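Local coordinates for protein ribonucleoside-diphosphate reductase subunit beta (Bacillus halodurans C-125, PDB 2RCC) that probably serves as the iron-binding small subunit of a class I ribonucleotide reductase, which makes the deoxyribonucleotides needed for DNA synthesis, at residues A[146-152]-A[264-268]; A[188-193]-A[257-261]. All coordinates share one frame; numbering follows the deposited sequence.

How the contacts relate
Both contacts use helix 244-268 of an all-helical, ferritin-like chain, and their centres lie about 12 Å apart. Contact 1 takes the helix's last turn and sets it against the junction of helices 136-147 and 150-168; contact 2 uses an earlier part of the same helix and joins it to the turn leading into helix 191-202. Along the chain the order is 146-152, 188-193, 257-261, 264-268, so contact 2 falls between the two halves of contact 1. Phe265 CB and Ser192 OG pack 3.6 Å apart. Arg155 also connects them, in a salt bridge with Glu261 and cation-pi contacts with Trp264 and Phe190. Together they join two successive parts of helix 244-268 to other helices of the fold.

Contact 1 of 2, residues A[146-152]-A[264-268]; sequences WKHDDVL and WFRYI
Val151 and Trp264 lie where the backbones come nearest, 7.7 Å between their CA atoms. Residues 146-152 turn the corner from helix 136-147 into helix 150-168, with Asp149 as N-cap: its OD1 accepts from Leu152 N at 2.9 Å through the anti lone pair. Residues 264-268 form the final turn of helix 244-268, with Trp264 taken throughout in one of its two modelled conformers.

The two methyls of Val151 each cover a face of a different ring. With its CG1 anti to the backbone N (chi1 176°), that methyl lies over one face of Trp264, near the CE2 side of the ring, while CG2 sits over the centre of the Tyr267 ring, 3.7 Å from its centroid; both are CH-pi contacts. Trp264 receives Leu152 CB at its edge. The six-membered rings of Trp146 and Trp264 lie at 25° and are so displaced that little of one faces the other. Ile268 CD1 touches the edge of Trp146, 3.5 Å from CH2, whereas the indole NE1 is bound to Lys80 O. Tyr267 OH donates to Asp149 OD2 at the ring edge, although the modelled 2.3 Å is doubtfully short.

The chemistry is thus divided: the two buried indoles and Leu152 pack against Leu84 of helix 72-87, with Ile268 on Ile81 beside them, while one carboxylate caps the helix with OD1 and, if the short contact holds, accepts the phenol with OD2.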
# COMPACT_ATOMS: atom_id res chain seq x y z
N TRP A 146 -0.97 -29.06 4.99
CA TRP A 146 0.17 -28.14 4.87
C TRP A 146 0.67 -27.66 6.23
O TRP A 146 1.87 -27.50 6.40
CB TRP A 146 -0.13 -26.95 3.98
CG TRP A 146 -0.04 -27.27 2.53
CD1 TRP A 146 -1.02 -27.21 1.62
CD2 TRP A 146 1.12 -27.75 1.85
NE1 TRP A 146 -0.55 -27.60 0.39
CE2 TRP A 146 0.77 -27.94 0.51
CE3 TRP A 146 2.44 -28.02 2.25
CZ2 TRP A 146 1.68 -28.38 -0.44
CZ3 TRP A 146 3.34 -28.45 1.30
CH2 TRP A 146 2.95 -28.63 -0.02
N LYS A 147 -0.25 -27.46 7.18
CA LYS A 147 0.07 -27.00 8.53
C LYS A 147 1.07 -27.94 9.20
O LYS A 147 1.99 -27.47 9.86
CB LYS A 147 -1.21 -26.89 9.38
N HIS A 148 0.90 -29.25 8.99
CA HIS A 148 1.81 -30.25 9.54
C HIS A 148 2.82 -30.82 8.53
O HIS A 148 3.30 -31.92 8.71
CB HIS A 148 1.00 -31.40 10.14
CG HIS A 148 -0.05 -30.95 11.10
ND1 HIS A 148 0.25 -30.34 12.30
CD2 HIS A 148 -1.40 -31.05 11.06
CE1 HIS A 148 -0.86 -30.06 12.94
NE2 HIS A 148 -1.88 -30.48 12.22
N ASP A 149 3.15 -30.07 7.48
CA ASP A 149 4.11 -30.55 6.49
C ASP A 149 5.55 -30.13 6.87
O ASP A 149 5.83 -28.95 7.12
CB ASP A 149 3.74 -30.07 5.09
CG ASP A 149 4.59 -30.70 4.02
OD1 ASP A 149 5.72 -30.21 3.80
OD2 ASP A 149 4.14 -31.67 3.38
N ASP A 150 6.45 -31.12 6.90
CA ASP A 150 7.85 -30.89 7.26
C ASP A 150 8.64 -30.16 6.20
O ASP A 150 9.50 -29.36 6.55
CB ASP A 150 8.56 -32.22 7.52
CG ASP A 150 7.98 -32.95 8.70
OD1 ASP A 150 7.93 -32.36 9.81
OD2 ASP A 150 7.58 -34.12 8.52
N VAL A 151 8.37 -30.46 4.93
CA VAL A 151 9.05 -29.79 3.81
C VAL A 151 8.72 -28.28 3.87
O VAL A 151 9.60 -27.46 3.63
CB VAL A 151 8.69 -30.42 2.43
CG1 VAL A 151 9.33 -29.63 1.29
CG2 VAL A 151 9.12 -31.91 2.38
N LEU A 152 7.48 -27.94 4.24
CA LEU A 152 7.08 -26.54 4.42
C LEU A 152 7.80 -25.89 5.60
O LEU A 152 8.33 -24.80 5.44
CB LEU A 152 5.55 -26.42 4.58
CG LEU A 152 4.92 -25.02 4.65
CD1 LEU A 152 5.31 -24.14 3.47
CD2 LEU A 152 3.43 -25.19 4.73
N TRP A 264 10.97 -28.82 -3.87
CA TRP A 264 9.54 -28.61 -3.79
C TRP A 264 8.84 -29.14 -5.03
O TRP A 264 7.83 -29.84 -4.93
CB TRP A 264 9.24 -27.14 -3.56
CG TRP A 264 9.34 -26.77 -2.12
CD1 TRP A 264 10.45 -26.41 -1.41
CD2 TRP A 264 8.26 -26.77 -1.21
NE1 TRP A 264 10.12 -26.16 -0.11
CE2 TRP A 264 8.78 -26.36 0.04
CE3 TRP A 264 6.90 -27.05 -1.32
CZ2 TRP A 264 7.99 -26.22 1.16
CZ3 TRP A 264 6.11 -26.92 -0.22
CH2 TRP A 264 6.65 -26.52 1.02
N PHE A 265 9.37 -28.79 -6.18
CA PHE A 265 8.88 -29.31 -7.45
C PHE A 265 8.88 -30.86 -7.42
O PHE A 265 7.91 -31.51 -7.80
CB PHE A 265 9.76 -28.85 -8.60
CG PHE A 265 9.52 -29.63 -9.84
CD1 PHE A 265 8.31 -29.51 -10.47
CD2 PHE A 265 10.46 -30.56 -10.29
CE1 PHE A 265 8.02 -30.27 -11.61
CE2 PHE A 265 10.18 -31.33 -11.42
CZ PHE A 265 8.95 -31.15 -12.09
N ARG A 266 9.98 -31.46 -6.95
CA ARG A 266 10.05 -32.92 -6.90
C ARG A 266 9.01 -33.55 -5.95
O ARG A 266 8.46 -34.62 -6.21
CB ARG A 266 11.44 -33.39 -6.50
CG ARG A 266 12.46 -33.37 -7.61
CD ARG A 266 13.82 -33.90 -7.09
NE ARG A 266 14.72 -32.82 -6.68
CZ ARG A 266 15.84 -32.43 -7.31
NH1 ARG A 266 16.33 -33.06 -8.40
NH2 ARG A 266 16.53 -31.41 -6.82
N TYR A 267 8.79 -32.89 -4.83
CA TYR A 267 7.87 -33.33 -3.80
C TYR A 267 6.41 -33.34 -4.24
O TYR A 267 5.68 -34.27 -3.97
CB TYR A 267 8.05 -32.37 -2.62
CG TYR A 267 7.27 -32.63 -1.36
CD1 TYR A 267 7.32 -33.86 -0.74
CD2 TYR A 267 6.59 -31.59 -0.71
CE1 TYR A 267 6.66 -34.10 0.44
CE2 TYR A 267 5.94 -31.81 0.48
CZ TYR A 267 5.96 -33.08 1.05
OH TYR A 267 5.32 -33.34 2.23
N ILE A 268 6.00 -32.28 -4.92
CA ILE A 268 4.59 -32.11 -5.32
C ILE A 268 4.22 -32.56 -6.72
O ILE A 268 3.11 -33.06 -6.92
CB ILE A 268 4.18 -30.61 -5.17
CG1 ILE A 268 4.39 -30.16 -3.74
CG2 ILE A 268 2.69 -30.38 -5.54
CD1 ILE A 268 3.65 -28.86 -3.43

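Contact 2 of 2, residues A[188-193]-A[257-261]; sequences LNFYSG and AADLE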
# COMPACT_ATOMS: atom_id res chain seq x y z
N LEU A 188 11.48 -16.32 -8.08
CA LEU A 188 11.91 -17.72 -8.25
C LEU A 188 11.04 -18.72 -7.50
O LEU A 188 10.60 -19.69 -8.11
CB LEU A 188 13.39 -17.85 -7.85
CG LEU A 188 14.11 -19.21 -7.96
CD1 LEU A 188 14.05 -19.80 -9.33
CD2 LEU A 188 15.57 -19.03 -7.56
N ASN A 189 10.77 -18.49 -6.20
CA ASN A 189 9.89 -19.36 -5.40
C ASN A 189 8.55 -19.55 -6.03
O ASN A 189 7.97 -18.60 -6.50
CB ASN A 189 9.68 -18.83 -3.97
CG ASN A 189 10.90 -19.00 -3.12
OD1 ASN A 189 11.98 -19.28 -3.65
ND2 ASN A 189 10.76 -18.84 -1.82
N PHE A 190 8.10 -20.80 -6.06
CA PHE A 190 6.85 -21.21 -6.69
C PHE A 190 6.74 -21.01 -8.20
O PHE A 190 5.71 -21.31 -8.74
CB PHE A 190 5.61 -20.63 -5.96
CG PHE A 190 5.58 -20.98 -4.52
CD1 PHE A 190 5.53 -22.31 -4.12
CD2 PHE A 190 5.63 -19.99 -3.55
CE1 PHE A 190 5.55 -22.65 -2.78
CE2 PHE A 190 5.64 -20.32 -2.22
CZ PHE A 190 5.60 -21.64 -1.82
N TYR A 191 7.82 -20.65 -8.89
CA TYR A 191 7.76 -20.57 -10.35
C TYR A 191 7.48 -21.93 -10.97
O TYR A 191 6.87 -21.94 -12.02
CB TYR A 191 8.98 -19.85 -10.95
CG TYR A 191 8.82 -18.33 -10.91
CD1 TYR A 191 8.41 -17.67 -9.74
CD2 TYR A 191 9.08 -17.54 -12.03
CE1 TYR A 191 8.25 -16.26 -9.70
CE2 TYR A 191 8.91 -16.13 -12.00
CZ TYR A 191 8.51 -15.50 -10.83
OH TYR A 191 8.36 -14.11 -10.80
N SER A 192 7.89 -23.06 -10.34
CA SER A 192 7.50 -24.42 -10.80
C SER A 192 6.01 -24.60 -10.74
O SER A 192 5.40 -25.22 -11.61
CB SER A 192 8.07 -25.52 -9.91
OG SER A 192 9.46 -25.49 -9.87
N GLY A 193 5.42 -24.10 -9.65
CA GLY A 193 4.01 -24.19 -9.40
C GLY A 193 3.22 -23.35 -10.37
O GLY A 193 2.23 -23.80 -10.88
N ALA A 257 18.40 -21.41 -3.16
CA ALA A 257 17.03 -21.16 -3.49
C ALA A 257 16.55 -22.01 -4.70
O ALA A 257 15.46 -22.56 -4.66
CB ALA A 257 16.83 -19.68 -3.74
N ALA A 258 17.35 -22.09 -5.75
CA ALA A 258 17.09 -22.95 -6.92
C ALA A 258 16.96 -24.43 -6.50
O ALA A 258 16.06 -25.11 -6.95
CB ALA A 258 18.19 -22.80 -7.95
N ASP A 259 17.87 -24.90 -5.66
CA ASP A 259 17.81 -26.26 -5.13
C ASP A 259 16.54 -26.52 -4.32
O ASP A 259 15.92 -27.57 -4.47
CB ASP A 259 19.03 -26.57 -4.23
CG ASP A 259 20.33 -26.69 -5.00
OD1 ASP A 259 20.30 -26.82 -6.24
OD2 ASP A 259 21.42 -26.65 -4.35
N LEU A 260 16.14 -25.56 -3.47
CA LEU A 260 14.91 -25.69 -2.68
C LEU A 260 13.69 -25.74 -3.58
O LEU A 260 12.78 -26.51 -3.33
CB LEU A 260 14.76 -24.56 -1.65
CG LEU A 260 15.65 -24.69 -0.41
CD1 LEU A 260 15.72 -23.38 0.39
CD2 LEU A 260 15.17 -25.84 0.47
N GLU A 261 13.67 -24.92 -4.63
CA GLU A 261 12.55 -24.94 -5.59
C GLU A 261 12.45 -26.30 -6.27
O GLU A 261 11.37 -26.85 -6.36
CB GLU A 261 12.70 -23.79 -6.60
CG GLU A 261 11.56 -23.66 -7.62
CD GLU A 261 10.20 -23.36 -7.03
OE1 GLU A 261 10.06 -22.95 -5.87
OE2 GLU A 261 9.21 -23.54 -7.76
O HOH W 1 13.50 -21.16 -3.13
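Glu261 points its carboxylate into the turn formed by Leu188 to Tyr191, a type II beta turn whose end leads into helix 191-202. CG runs anti to the backbone N (chi1 -178°) and the chain then bends at chi2 (62°), bringing both oxygens against the turn. OE1 accepts from Phe190 N at 2.9 Å, met from above the carboxylate plane, and forms a salt bridge with Arg155. OE2 takes Ser192 N, also at 2.9 Å, and, in the given one of two serine conformers, Ser192 OG; these two donors approach on the anti side from opposite faces of the plane. Gripped by the N-H groups of Phe190 and Ser192 at the start of the helix, and paired with Arg155, the carboxylate is probably ionised. Losing the carboxylate to an alanine here would probably leave the N-H groups of Phe190 and Ser192, and the serine hydroxyl, without this acceptor and Arg155 without this partner charge. Tyr191, the last residue of the turn, touches Glu220 of helix 207-237, a probable iron ligand. Helix 244-268 is thereby joined to the start of helix 191-202, with Ile285 of helix 278-295 touching both Ser192 and Glu261, and Ile184 of helix 172-187 touching Asn189 and Ala257.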